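Local coordinates for ancylostoma secreted protein 1 (Necator americanus, PDB 3NT8) that is probably associated with the transition to parasitism by infective hookworm larvae and is built from two CAP domains of the cysteine-rich secretory protein family, at residues A100-W106 with L171-Y177; C195-C201 with C209-C214; S236-F241 with K318-K323. One frame throughout, in Å; residues are numbered along the deposited sequence.

Interaction 1. Residues A100-W106 with L171-Y177; sequences AQNTMSW and LAVSCIY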
ATOM      1  N   ALA A 100      -1.431   8.575   8.085  1.00 20.45           N
ATOM      2  CA  ALA A 100      -2.554   9.298   7.510  1.00 19.18           C
ATOM      3  C   ALA A 100      -3.337   9.989   8.664  1.00 18.20           C
ATOM      4  O   ALA A 100      -3.272   9.575   9.798  1.00 15.20           O
ATOM      5  CB  ALA A 100      -3.425   8.333   6.745  1.00 19.76           C
ATOM      6  N   GLN A 101      -4.060  11.045   8.356  1.00 17.69           N
ATOM      7  CA  GLN A 101      -4.728  11.807   9.367  1.00 19.21           C
ATOM      8  C   GLN A 101      -6.189  12.114   9.042  1.00 19.22           C
ATOM      9  O   GLN A 101      -6.520  12.467   7.942  1.00 20.02           O
ATOM     10  CB  GLN A 101      -3.974  13.133   9.622  1.00 20.04           C
ATOM     11  CG  GLN A 101      -4.620  14.027  10.666  1.00 22.36           C
ATOM     12  CD  GLN A 101      -3.783  15.260  10.962  1.00 25.31           C
ATOM     13  OE1 GLN A 101      -2.850  15.603  10.222  1.00 31.86           O
ATOM     14  NE2 GLN A 101      -4.135  15.943  11.998  1.00 27.72           N
ATOM     15  N   ASN A 102      -7.026  11.987  10.065  1.00 19.67           N
ATOM     16  CA  ASN A 102      -8.407  12.369  10.058  1.00 19.98           C
ATOM     17  C   ASN A 102      -8.598  13.528  11.039  1.00 20.90           C
ATOM     18  O   ASN A 102      -8.052  13.504  12.144  1.00 20.69           O
ATOM     19  CB  ASN A 102      -9.254  11.187  10.517  1.00 19.69           C
ATOM     20  CG  ASN A 102      -9.776  10.335   9.370  1.00 17.68           C
ATOM     21  OD1 ASN A 102      -9.601  10.659   8.216  1.00 20.64           O
ATOM     22  ND2 ASN A 102     -10.406   9.213   9.709  1.00 14.74           N
ATOM     23  N   THR A 103      -9.390  14.521  10.649  1.00 22.59           N
ATOM     24  CA  THR A 103      -9.509  15.753  11.419  1.00 25.20           C
ATOM     25  C   THR A 103     -10.933  16.358  11.354  1.00 25.44           C
ATOM     26  O   THR A 103     -11.677  16.219  10.326  1.00 25.30           O
ATOM     27  CB  THR A 103      -8.425  16.825  10.983  1.00 26.69           C
ATOM     28  OG1 THR A 103      -8.465  17.905  11.911  1.00 32.54           O
ATOM     29  CG2 THR A 103      -8.719  17.375   9.589  1.00 27.71           C
ATOM     30  N   MET A 104     -11.311  16.987  12.469  1.00 24.57           N
ATOM     31  CA  MET A 104     -12.651  17.558  12.614  1.00 25.08           C
ATOM     32  C   MET A 104     -12.564  18.753  13.538  1.00 25.02           C
ATOM     33  O   MET A 104     -11.900  18.710  14.572  1.00 23.95           O
ATOM     34  CB  MET A 104     -13.635  16.554  13.207  1.00 24.14           C
ATOM     35  CG  MET A 104     -14.988  17.053  13.391  1.00 25.62           C
ATOM     36  SD  MET A 104     -15.725  17.300  11.813  1.00 40.14           S
ATOM     37  CE  MET A 104     -17.366  17.722  12.444  1.00 39.60           C
ATOM     38  N   SER A 105     -13.282  19.797  13.165  1.00 25.84           N
ATOM     39  CA  SER A 105     -13.295  21.010  13.959  1.00 27.23           C
ATOM     40  C   SER A 105     -14.719  21.350  14.408  1.00 26.45           C
ATOM     41  O   SER A 105     -15.656  21.331  13.608  1.00 26.14           O
ATOM     42  CB  SER A 105     -12.643  22.161  13.183  1.00 29.07           C
ATOM     43  OG  SER A 105     -12.663  23.356  13.966  1.00 32.11           O
ATOM     44  N   TRP A 106     -14.884  21.633  15.702  1.00 26.54           N
ATOM     45  CA  TRP A 106     -16.168  22.103  16.226  1.00 26.85           C
ATOM     46  C   TRP A 106     -16.102  23.529  16.751  1.00 28.23           C
ATOM     47  O   TRP A 106     -15.079  23.960  17.309  1.00 28.19           O
ATOM     48  CB  TRP A 106     -16.648  21.195  17.362  1.00 26.98           C
ATOM     49  CG  TRP A 106     -16.761  19.782  16.986  1.00 24.31           C
ATOM     50  CD1 TRP A 106     -15.800  18.814  17.110  1.00 22.91           C
ATOM     51  CD2 TRP A 106     -17.904  19.146  16.441  1.00 23.55           C
ATOM     52  NE1 TRP A 106     -16.278  17.612  16.645  1.00 20.25           N
ATOM     53  CE2 TRP A 106     -17.571  17.785  16.237  1.00 21.64           C
ATOM     54  CE3 TRP A 106     -19.188  19.589  16.103  1.00 24.71           C
ATOM     55  CZ2 TRP A 106     -18.470  16.864  15.714  1.00 19.41           C
ATOM     56  CZ3 TRP A 106     -20.090  18.677  15.579  1.00 25.36           C
ATOM     57  CH2 TRP A 106     -19.724  17.323  15.384  1.00 22.12           C
ATOM     58  N   LEU A 171     -12.943  23.321  19.159  1.00 23.76           N
ATOM     59  CA  LEU A 171     -12.479  21.981  19.555  1.00 22.95           C
ATOM     60  C   LEU A 171     -11.988  21.232  18.335  1.00 22.16           C
ATOM     61  O   LEU A 171     -12.685  21.093  17.376  1.00 21.17           O
ATOM     62  CB  LEU A 171     -13.606  21.176  20.222  1.00 21.60           C
ATOM     63  CG  LEU A 171     -13.286  19.709  20.581  1.00 22.57           C
ATOM     64  CD1 LEU A 171     -12.335  19.571  21.757  1.00 17.19           C
ATOM     65  CD2 LEU A 171     -14.530  18.996  20.925  1.00 23.16           C
ATOM     66  N   ALA A 172     -10.771  20.742  18.392  1.00 22.10           N
ATOM     67  CA  ALA A 172     -10.306  19.936  17.286  1.00 21.30           C
ATOM     68  C   ALA A 172     -10.145  18.508  17.816  1.00 20.78           C
ATOM     69  O   ALA A 172      -9.632  18.308  18.945  1.00 21.22           O
ATOM     70  CB  ALA A 172      -8.991  20.500  16.741  1.00 21.42           C
ATOM     71  N   VAL A 173     -10.683  17.559  17.058  1.00 17.97           N
ATOM     72  CA  VAL A 173     -10.580  16.133  17.337  1.00 16.51           C
ATOM     73  C   VAL A 173      -9.983  15.444  16.112  1.00 16.87           C
ATOM     74  O   VAL A 173     -10.396  15.724  15.009  1.00 17.66           O
ATOM     75  CB  VAL A 173     -11.948  15.511  17.619  1.00 15.77           C
ATOM     76  CG1 VAL A 173     -11.746  14.033  18.013  1.00 15.99           C
ATOM     77  CG2 VAL A 173     -12.714  16.317  18.703  1.00  9.51           C
ATOM     78  N   SER A 174      -8.978  14.605  16.317  1.00 16.63           N
ATOM     79  CA  SER A 174      -8.117  14.131  15.220  1.00 16.32           C
ATOM     80  C   SER A 174      -7.570  12.727  15.559  1.00 15.47           C
ATOM     81  O   SER A 174      -7.418  12.396  16.680  1.00 15.70           O
ATOM     82  CB  SER A 174      -6.957  15.108  14.887  1.00 14.89           C
ATOM     83  OG  SER A 174      -6.235  14.686  13.693  1.00 16.25           O
ATOM     84  N   CYS A 175      -7.320  11.919  14.540  1.00 16.12           N
ATOM     85  CA  CYS A 175      -6.753  10.570  14.702  1.00 15.95           C
ATOM     86  C   CYS A 175      -5.800  10.437  13.554  1.00 16.10           C
ATOM     87  O   CYS A 175      -6.064  10.953  12.470  1.00 16.21           O
ATOM     88  CB  CYS A 175      -7.819   9.443  14.593  1.00 14.02           C
ATOM     89  SG  CYS A 175      -9.011   9.280  15.912  1.00 16.73           S
ATOM     90  N   ILE A 176      -4.678   9.757  13.824  1.00 16.92           N
ATOM     91  CA  ILE A 176      -3.687   9.410  12.814  1.00 16.18           C
ATOM     92  C   ILE A 176      -3.528   7.901  12.768  1.00 16.83           C
ATOM     93  O   ILE A 176      -3.809   7.215  13.763  1.00 17.28           O
ATOM     94  CB  ILE A 176      -2.269  10.057  13.067  1.00 15.79           C
ATOM     95  CG1 ILE A 176      -1.856   9.949  14.515  1.00 14.03           C
ATOM     96  CG2 ILE A 176      -2.208  11.491  12.642  1.00 14.12           C
ATOM     97  CD1 ILE A 176      -0.416  10.199  14.669  1.00 13.09           C
ATOM     98  N   TYR A 177      -3.093   7.388  11.620  1.00 16.84           N
ATOM     99  CA  TYR A 177      -3.150   5.937  11.335  1.00 17.69           C
ATOM    100  C   TYR A 177      -1.900   5.555  10.606  1.00 16.53           C
ATOM    101  O   TYR A 177      -1.485   6.284   9.731  1.00 18.38           O
ATOM    102  CB  TYR A 177      -4.346   5.610  10.411  1.00 17.49           C
ATOM    103  CG  TYR A 177      -5.662   6.094  10.917  1.00 19.06           C
ATOM    104  CD1 TYR A 177      -6.575   5.208  11.524  1.00 15.61           C
ATOM    105  CD2 TYR A 177      -6.053   7.396  10.726  1.00 14.13           C
ATOM    106  CE1 TYR A 177      -7.800   5.659  11.936  1.00 18.68           C
ATOM    107  CE2 TYR A 177      -7.290   7.831  11.141  1.00 16.70           C
ATOM    108  CZ  TYR A 177      -8.162   6.959  11.735  1.00 12.39           C
ATOM    109  OH  TYR A 177      -9.358   7.374  12.208  1.00 12.22           O
TER
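The indole of Trp106 packs against the side chains of Leu171 and Val173: CD1 of Trp106 is 4.0 Å from CD2 of Leu171 and 4.3 Å from CG2 of Val173, the latter at the ring edge. This overlap lies at the Trp106-Leu171 end of the paired segments; Ala100-Trp106 and Leu171-Tyr177 run antiparallel, at 166° to each other, their axes 4.6 Å apart. The register is unbroken. Ala100, Asn102, Met104 and Trp106 form hydrogen-bonded pairs with Tyr177, Cys175, Val173 and Leu171, from Ala100 N to Tyr177 O (2.8 Å) to Trp106 N to Leu171 O (2.8 Å); Met104 N to Val173 O, at 3.0 Å, is bent and weak. The residues between them make non-hydrogen-bonded pairs and turn to the other face. There Ser174 OG gives a hydrogen bond to Asn102 O (2.7 Å) and accepts one from Gln101 NE2 (3.0 Å), so a single hydroxyl ties a side chain and a backbone carbonyl of the facing strand together. Gln101 OE1 also binds the backbone of Ala94. These strands belong to the central sheet of the first CAP domain, whose alpha-beta-alpha sandwich packs helices on both sides of it. The face of Asn102, Val173 and Tyr177 meets helices 119-127, 147-153 and 34-52: Trp106 NE1 bonds to Thr122, Asn102 to Asn151 and Ala148, and Tyr177 OH to His44. Strand 159-167, joined to Cys175 by the Cys162 disulfide, flanks 170-177 on the side away from 100-107, which is an outermost strand of the sheet.

Interaction 2. Residues C195-C201 with C209-C214; sequences CQTGADC and CEDGLC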
ATOM      1  N   CYS A 195     -11.316 -13.774   9.319  1.00 24.22           N
ATOM      2  CA  CYS A 195     -10.455 -14.815   9.797  1.00 25.09           C
ATOM      3  C   CYS A 195     -11.126 -15.705  10.829  1.00 26.06           C
ATOM      4  O   CYS A 195     -11.953 -15.230  11.654  1.00 26.80           O
ATOM      5  CB  CYS A 195      -9.136 -14.247  10.358  1.00 24.40           C
ATOM      6  SG  CYS A 195      -9.304 -13.280  11.936  1.00 24.93           S
ATOM      7  N   GLN A 196     -10.734 -16.986  10.785  1.00 25.41           N
ATOM      8  CA  GLN A 196     -11.213 -18.004  11.696  1.00 26.03           C
ATOM      9  C   GLN A 196     -10.119 -18.358  12.673  1.00 25.16           C
ATOM     10  O   GLN A 196     -10.369 -18.499  13.855  1.00 26.53           O
ATOM     11  CB  GLN A 196     -11.678 -19.232  10.897  1.00 25.91           C
ATOM     12  CG  GLN A 196     -12.761 -18.893   9.835  1.00 32.04           C
ATOM     13  CD  GLN A 196     -14.014 -18.249  10.483  1.00 38.00           C
ATOM     14  OE1 GLN A 196     -14.640 -18.847  11.379  1.00 41.83           O
ATOM     15  NE2 GLN A 196     -14.380 -17.037  10.025  1.00 37.65           N
ATOM     16  N   THR A 197      -8.905 -18.519  12.165  1.00 24.12           N
ATOM     17  CA  THR A 197      -7.734 -18.669  12.990  1.00 23.77           C
ATOM     18  C   THR A 197      -6.694 -17.666  12.490  1.00 22.80           C
ATOM     19  O   THR A 197      -6.917 -16.926  11.530  1.00 20.33           O
ATOM     20  CB  THR A 197      -7.099 -20.076  12.841  1.00 24.72           C
ATOM     21  OG1 THR A 197      -6.690 -20.234  11.481  1.00 26.28           O
ATOM     22  CG2 THR A 197      -8.099 -21.202  13.219  1.00 26.49           C
ATOM     23  N   GLY A 198      -5.545 -17.652  13.145  1.00 21.88           N
ATOM     24  CA  GLY A 198      -4.521 -16.721  12.790  1.00 22.82           C
ATOM     25  C   GLY A 198      -3.835 -17.107  11.494  1.00 23.21           C
ATOM     26  O   GLY A 198      -3.187 -16.288  10.860  1.00 24.17           O
ATOM     27  N   ALA A 199      -3.998 -18.347  11.086  1.00 24.13           N
ATOM     28  CA  ALA A 199      -3.448 -18.814   9.810  1.00 24.04           C
ATOM     29  C   ALA A 199      -4.153 -18.172   8.626  1.00 24.26           C
ATOM     30  O   ALA A 199      -3.622 -18.228   7.502  1.00 24.17           O
ATOM     31  CB  ALA A 199      -3.584 -20.283   9.723  1.00 24.50           C
ATOM     32  N   ASP A 200      -5.325 -17.563   8.875  1.00 23.69           N
ATOM     33  CA  ASP A 200      -6.098 -16.935   7.789  1.00 24.56           C
ATOM     34  C   ASP A 200      -5.645 -15.526   7.490  1.00 25.67           C
ATOM     35  O   ASP A 200      -6.114 -14.903   6.512  1.00 26.25           O
ATOM     36  CB  ASP A 200      -7.583 -16.865   8.060  1.00 23.86           C
ATOM     37  CG  ASP A 200      -8.221 -18.186   8.173  1.00 21.58           C
ATOM     38  OD1 ASP A 200      -7.984 -19.053   7.328  1.00 19.53           O
ATOM     39  OD2 ASP A 200      -9.003 -18.320   9.118  1.00 20.53           O
ATOM     40  N   CYS A 201      -4.743 -15.018   8.322  1.00 25.89           N
ATOM     41  CA  CYS A 201      -4.301 -13.653   8.141  1.00 26.41           C
ATOM     42  C   CYS A 201      -2.993 -13.640   7.378  1.00 27.27           C
ATOM     43  O   CYS A 201      -1.973 -14.115   7.894  1.00 28.83           O
ATOM     44  CB  CYS A 201      -4.146 -12.983   9.472  1.00 25.24           C
ATOM     45  SG  CYS A 201      -5.621 -13.148  10.502  1.00 23.91           S
ATOM     46  N   CYS A 209      -5.933 -14.206  15.558  1.00 22.37           N
ATOM     47  CA  CYS A 209      -7.287 -13.923  15.091  1.00 22.62           C
ATOM     48  C   CYS A 209      -8.271 -13.844  16.232  1.00 21.89           C
ATOM     49  O   CYS A 209      -8.449 -14.831  16.968  1.00 22.91           O
ATOM     50  CB  CYS A 209      -7.770 -14.960  14.074  1.00 21.61           C
ATOM     51  SG  CYS A 209      -9.468 -14.598  13.547  1.00 23.06           S
ATOM     52  N   GLU A 210      -8.895 -12.679  16.402  1.00 22.56           N
ATOM     53  CA  GLU A 210      -9.865 -12.444  17.474  1.00 21.80           C
ATOM     54  C   GLU A 210     -11.207 -12.107  16.873  1.00 22.78           C
ATOM     55  O   GLU A 210     -11.435 -10.969  16.456  1.00 24.18           O
ATOM     56  CB  GLU A 210      -9.432 -11.284  18.345  1.00 22.01           C
ATOM     57  CG  GLU A 210      -8.472 -11.676  19.420  1.00 25.16           C
ATOM     58  CD  GLU A 210      -8.050 -10.512  20.253  1.00 27.10           C
ATOM     59  OE1 GLU A 210      -8.879  -9.563  20.403  1.00 31.01           O
ATOM     60  OE2 GLU A 210      -6.902 -10.570  20.762  1.00 26.99           O
ATOM     61  N   ASP A 211     -12.113 -13.082  16.851  1.00 22.27           N
ATOM     62  CA  ASP A 211     -13.498 -12.876  16.368  1.00 21.18           C
ATOM     63  C   ASP A 211     -13.522 -12.058  15.052  1.00 20.57           C
ATOM     64  O   ASP A 211     -14.100 -10.970  14.981  1.00 19.90           O
ATOM     65  CB  ASP A 211     -14.417 -12.311  17.504  1.00 20.30           C
ATOM     66  CG  ASP A 211     -15.889 -12.213  17.087  1.00 22.50           C
ATOM     67  OD1 ASP A 211     -16.378 -13.066  16.293  1.00 23.90           O
ATOM     68  OD2 ASP A 211     -16.591 -11.283  17.560  1.00 25.00           O
ATOM     69  N   GLY A 212     -12.883 -12.595  14.012  1.00 19.81           N
ATOM     70  CA  GLY A 212     -12.891 -11.965  12.670  1.00 18.91           C
ATOM     71  C   GLY A 212     -11.870 -10.849  12.425  1.00 18.73           C
ATOM     72  O   GLY A 212     -11.759 -10.336  11.307  1.00 17.35           O
ATOM     73  N   LEU A 213     -11.133 -10.464  13.464  1.00 18.49           N
ATOM     74  CA  LEU A 213     -10.115  -9.431  13.305  1.00 18.84           C
ATOM     75  C   LEU A 213      -8.762 -10.060  13.456  1.00 19.87           C
ATOM     76  O   LEU A 213      -8.503 -10.780  14.437  1.00 18.18           O
ATOM     77  CB  LEU A 213     -10.268  -8.234  14.303  1.00 18.47           C
ATOM     78  CG  LEU A 213     -11.479  -7.280  14.138  1.00 17.40           C
ATOM     79  CD1 LEU A 213     -11.549  -6.215  15.254  1.00 14.15           C
ATOM     80  CD2 LEU A 213     -11.483  -6.647  12.761  1.00 15.49           C
ATOM     81  N   CYS A 214      -7.905  -9.819  12.467  1.00 20.61           N
ATOM     82  CA  CYS A 214      -6.519 -10.252  12.576  1.00 22.22           C
ATOM     83  C   CYS A 214      -5.758  -9.435  13.589  1.00 22.96           C
ATOM     84  O   CYS A 214      -6.059  -8.277  13.765  1.00 24.33           O
ATOM     85  CB  CYS A 214      -5.831 -10.212  11.198  1.00 22.56           C
ATOM     86  SG  CYS A 214      -6.569 -11.413  10.081  1.00 22.47           S
TER
HETATM   87  O   HOH W   1     -10.520 -10.457   8.631  1.00 18.08           O
HETATM   88  O   HOH W   2     -12.675 -15.761  14.147  1.00 28.06           O
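Cys195, the residue most covered by this contact, turns its CA-CB bond toward the hairpin and is bonded to Cys209, the next most covered, with SG of Cys195 2.1 Å from SG of Cys209 and a chi3 of 88°. The Cys195 sulfur also rests against the second bridge, 3.8 Å from SG of Cys214. That bridge, Cys201 SG to Cys214 SG at 2.0 Å, has a chi3 of -85°, so the two disulfides twist in opposite senses. Cys209 serves as a packing surface as well: its CB lies 3.3 Å from the carbonyl carbon of Thr197 and 3.6 Å from N of Gly198, where the chain enters a short 3-10 segment, 198-200. From within this turn, Asp200 OD2 reaches back to accept hydrogen bonds from N of Gln196 (2.7 Å) and N of Thr197 (3.1 Å), holding the loop in a compact curl between its two cysteines. The partner is a two-stranded beta hairpin, 208-210 with 213-215, closed by a type I' turn from Glu210 to Leu213. The interlaced disulfides of this small cysteine-rich unit, packed on the first CAP domain, join first cysteine to third and second to fourth, consistent with a unit held together largely by covalent cross-links. Cys214 pairs through its backbone with Met69 and Lys71, while Glu210 and Asp211 form salt bridges with Lys71 and Lys53. Where Cys195 passes Gly212 at the turn, a water donates to Cys195 O (2.6 Å) and accepts from Gly212 N (3.2 Å), filling the space between the two backbones.

Interaction 3. Residues S236-F241 with K318-K323; sequences SVRDTF and KNKAAK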
ATOM      1  N   SER A 236      13.994  -7.494   4.612  1.00 23.72           N
ATOM      2  CA  SER A 236      12.566  -7.609   4.573  1.00 22.94           C
ATOM      3  C   SER A 236      12.056  -6.851   3.359  1.00 22.37           C
ATOM      4  O   SER A 236      11.232  -7.372   2.599  1.00 24.06           O
ATOM      5  CB  SER A 236      11.925  -7.136   5.912  1.00 22.74           C
ATOM      6  OG  SER A 236      11.706  -5.719   5.969  1.00 22.45           O
ATOM      7  N   VAL A 237      12.594  -5.651   3.133  1.00 22.28           N
ATOM      8  CA  VAL A 237      12.175  -4.792   2.015  1.00 21.04           C
ATOM      9  C   VAL A 237      12.526  -5.411   0.659  1.00 21.82           C
ATOM     10  O   VAL A 237      11.701  -5.343  -0.262  1.00 19.95           O
ATOM     11  CB  VAL A 237      12.686  -3.348   2.152  1.00 22.52           C
ATOM     12  CG1 VAL A 237      12.065  -2.409   1.094  1.00 19.51           C
ATOM     13  CG2 VAL A 237      12.351  -2.781   3.586  1.00 20.66           C
ATOM     14  N   ARG A 238      13.703  -6.041   0.572  1.00 22.02           N
ATOM     15  CA  ARG A 238      14.144  -6.740  -0.622  1.00 22.47           C
ATOM     16  C   ARG A 238      13.132  -7.808  -0.965  1.00 23.29           C
ATOM     17  O   ARG A 238      12.668  -7.891  -2.112  1.00 23.35           O
ATOM     18  CB  ARG A 238      15.526  -7.367  -0.435  1.00 21.72           C
ATOM     19  CG  ARG A 238      16.669  -6.354  -0.150  1.00 21.16           C
ATOM     20  CD  ARG A 238      18.060  -6.998   0.029  1.00 18.04           C
ATOM     21  NE  ARG A 238      19.086  -5.962   0.117  1.00 19.43           N
ATOM     22  CZ  ARG A 238      19.793  -5.670   1.207  1.00 17.51           C
ATOM     23  NH1 ARG A 238      19.617  -6.357   2.330  1.00 21.20           N
ATOM     24  NH2 ARG A 238      20.682  -4.687   1.176  1.00 12.81           N
ATOM     25  N   ASP A 239      12.811  -8.658   0.010  1.00 24.35           N
ATOM     26  CA  ASP A 239      11.866  -9.770  -0.225  1.00 23.75           C
ATOM     27  C   ASP A 239      10.448  -9.279  -0.558  1.00 23.01           C
ATOM     28  O   ASP A 239       9.713  -9.950  -1.255  1.00 22.50           O
ATOM     29  CB  ASP A 239      11.791 -10.699   0.965  1.00 24.30           C
ATOM     30  CG  ASP A 239      13.108 -11.370   1.282  1.00 29.29           C
ATOM     31  OD1 ASP A 239      13.903 -11.672   0.344  1.00 32.87           O
ATOM     32  OD2 ASP A 239      13.327 -11.628   2.489  1.00 29.06           O
ATOM     33  N   THR A 240      10.056  -8.130  -0.034  1.00 21.80           N
ATOM     34  CA  THR A 240       8.825  -7.565  -0.456  1.00 22.03           C
ATOM     35  C   THR A 240       8.805  -7.256  -1.962  1.00 21.89           C
ATOM     36  O   THR A 240       7.940  -7.759  -2.694  1.00 22.48           O
ATOM     37  CB  THR A 240       8.450  -6.371   0.381  1.00 22.16           C
ATOM     38  OG1 THR A 240       8.384  -6.799   1.740  1.00 23.60           O
ATOM     39  CG2 THR A 240       7.080  -5.887   0.001  1.00 22.33           C
ATOM     40  N   PHE A 241       9.751  -6.452  -2.438  1.00 20.66           N
ATOM     41  CA  PHE A 241       9.822  -6.154  -3.876  1.00 19.70           C
ATOM     42  C   PHE A 241       9.882  -7.405  -4.709  1.00 19.57           C
ATOM     43  O   PHE A 241       9.193  -7.471  -5.736  1.00 19.76           O
ATOM     44  CB  PHE A 241      11.022  -5.278  -4.237  1.00 19.21           C
ATOM     45  CG  PHE A 241      10.830  -3.792  -3.953  1.00 17.77           C
ATOM     46  CD1 PHE A 241       9.929  -3.037  -4.690  1.00 22.23           C
ATOM     47  CD2 PHE A 241      11.616  -3.140  -3.002  1.00 20.75           C
ATOM     48  CE1 PHE A 241       9.754  -1.645  -4.460  1.00 13.72           C
ATOM     49  CE2 PHE A 241      11.455  -1.761  -2.758  1.00 17.98           C
ATOM     50  CZ  PHE A 241      10.545  -1.026  -3.492  1.00 17.20           C
ATOM     51  N   LYS A 318       9.035   1.159   4.998  1.00 28.49           N
ATOM     52  CA  LYS A 318       9.703   0.773   3.783  1.00 28.92           C
ATOM     53  C   LYS A 318       8.997  -0.418   3.082  1.00 29.41           C
ATOM     54  O   LYS A 318       8.918  -0.423   1.848  1.00 30.46           O
ATOM     55  CB  LYS A 318      11.179   0.490   4.045  1.00 27.97           C
ATOM     56  CG  LYS A 318      12.116   1.731   4.278  1.00 30.12           C
ATOM     57  CD  LYS A 318      13.586   1.215   4.384  1.00 31.17           C
ATOM     58  CE  LYS A 318      14.592   2.151   5.008  1.00 33.43           C
ATOM     59  NZ  LYS A 318      14.863   3.254   4.118  1.00 31.47           N
ATOM     60  N   ASN A 319       8.525  -1.410   3.849  1.00 28.29           N
ATOM     61  CA  ASN A 319       7.775  -2.549   3.297  1.00 27.05           C
ATOM     62  C   ASN A 319       6.419  -2.160   2.739  1.00 25.57           C
ATOM     63  O   ASN A 319       6.038  -2.658   1.710  1.00 24.78           O
ATOM     64  CB  ASN A 319       7.587  -3.656   4.337  1.00 27.89           C
ATOM     65  CG  ASN A 319       8.836  -4.461   4.574  1.00 27.61           C
ATOM     66  OD1 ASN A 319       9.409  -5.021   3.631  1.00 29.70           O
ATOM     67  ND2 ASN A 319       9.240  -4.582   5.848  1.00 25.29           N
ATOM     68  N   LYS A 320       5.689  -1.286   3.448  1.00 24.53           N
ATOM     69  CA  LYS A 320       4.453  -0.708   2.967  1.00 23.09           C
ATOM     70  C   LYS A 320       4.719   0.088   1.674  1.00 21.97           C
ATOM     71  O   LYS A 320       3.970   0.001   0.709  1.00 19.74           O
ATOM     72  CB  LYS A 320       3.775   0.205   4.048  1.00 22.60           C
ATOM     73  CG  LYS A 320       2.963  -0.586   5.083  1.00 25.85           C
ATOM     74  CD  LYS A 320       2.174   0.271   6.087  1.00 25.99           C
ATOM     75  CE  LYS A 320       1.646  -0.597   7.233  1.00 27.59           C
ATOM     76  NZ  LYS A 320       2.706  -0.987   8.241  1.00 29.74           N
ATOM     77  N   ALA A 321       5.772   0.899   1.677  1.00 21.21           N
ATOM     78  CA  ALA A 321       6.113   1.674   0.471  1.00 20.82           C
ATOM     79  C   ALA A 321       6.529   0.732  -0.676  1.00 18.90           C
ATOM     80  O   ALA A 321       6.223   1.005  -1.792  1.00 17.47           O
ATOM     81  CB  ALA A 321       7.176   2.653   0.755  1.00 20.96           C
ATOM     82  N   ALA A 322       7.136  -0.404  -0.383  1.00 19.91           N
ATOM     83  CA  ALA A 322       7.596  -1.314  -1.443  1.00 21.55           C
ATOM     84  C   ALA A 322       6.360  -1.998  -2.106  1.00 22.54           C
ATOM     85  O   ALA A 322       6.322  -2.133  -3.313  1.00 21.58           O
ATOM     86  CB  ALA A 322       8.565  -2.341  -0.888  1.00 21.99           C
ATOM     87  N   LYS A 323       5.321  -2.298  -1.305  1.00 23.05           N
ATOM     88  CA  LYS A 323       4.197  -3.089  -1.757  1.00 24.26           C
ATOM     89  C   LYS A 323       3.295  -2.135  -2.551  1.00 24.61           C
ATOM     90  O   LYS A 323       2.792  -2.479  -3.660  1.00 24.94           O
ATOM     91  CB  LYS A 323       3.452  -3.778  -0.555  1.00 24.95           C
ATOM     92  CG  LYS A 323       2.546  -4.983  -0.938  1.00 28.90           C
ATOM     93  CD  LYS A 323       1.561  -5.430   0.152  1.00 37.03           C
ATOM     94  CE  LYS A 323       0.536  -6.464  -0.388  1.00 40.26           C
ATOM     95  NZ  LYS A 323       1.140  -7.677  -1.123  1.00 41.09           N
TER
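Helices 236-241 and 318-323 run side by side in nearly the same direction, with a crossing angle of -15° and an axis separation of 8.8 Å. Both belong to the second CAP domain, an alpha-beta-alpha sandwich, and they pack together as neighbours on one side of its sheet: Val237 and Phe241 also touch strand 369-376. The backbones come closest at Val237 and Asn319, whose CA atoms are 5.1 Å apart, and widen slightly to 5.9 Å between the CA atoms of Phe241 and Ala322. Ala322, pointing toward its partner, puts CB 4.0 Å from CG1 of Val237 and 3.9 Å from CG2 of Thr240. At the start of the contact, CG2 of Val237 lies 3.5 Å from CB of Lys318, whose chain then leads away until NZ bonds to the carbonyl of Val374 in the same strand. Asn319 has the largest area covered, its side chain lodged between Ser236, Val237 and Thr240. Ser236 OG is hydrogen-bonded to Glu222. The aromatic ring of Phe241 closes the other end: CB of Ala322 stands over its face, 3.5 Å from the ring centroid and only 15° off the ring normal, in a CH-pi contact.

The three contacts follow in series along the chain without touching. Interaction 1 lies in the sheet of the first CAP domain and interaction 3 in a helical layer of the second; their centres are about 29 Å apart, their nearest atoms about 8 Å. Interaction 2 lies in a disulfide-rich unit resting on the first domain, probably part of the linker. Its centre is about 29 Å from that of interaction 1 and about 23 Å from that of interaction 3, with nearest atoms about 13 and 11 Å away, and strand 213-215 leads on to helix 235-253 of interaction 3. Tyr204, between the two halves of interaction 2, touches Lys320 of interaction 3.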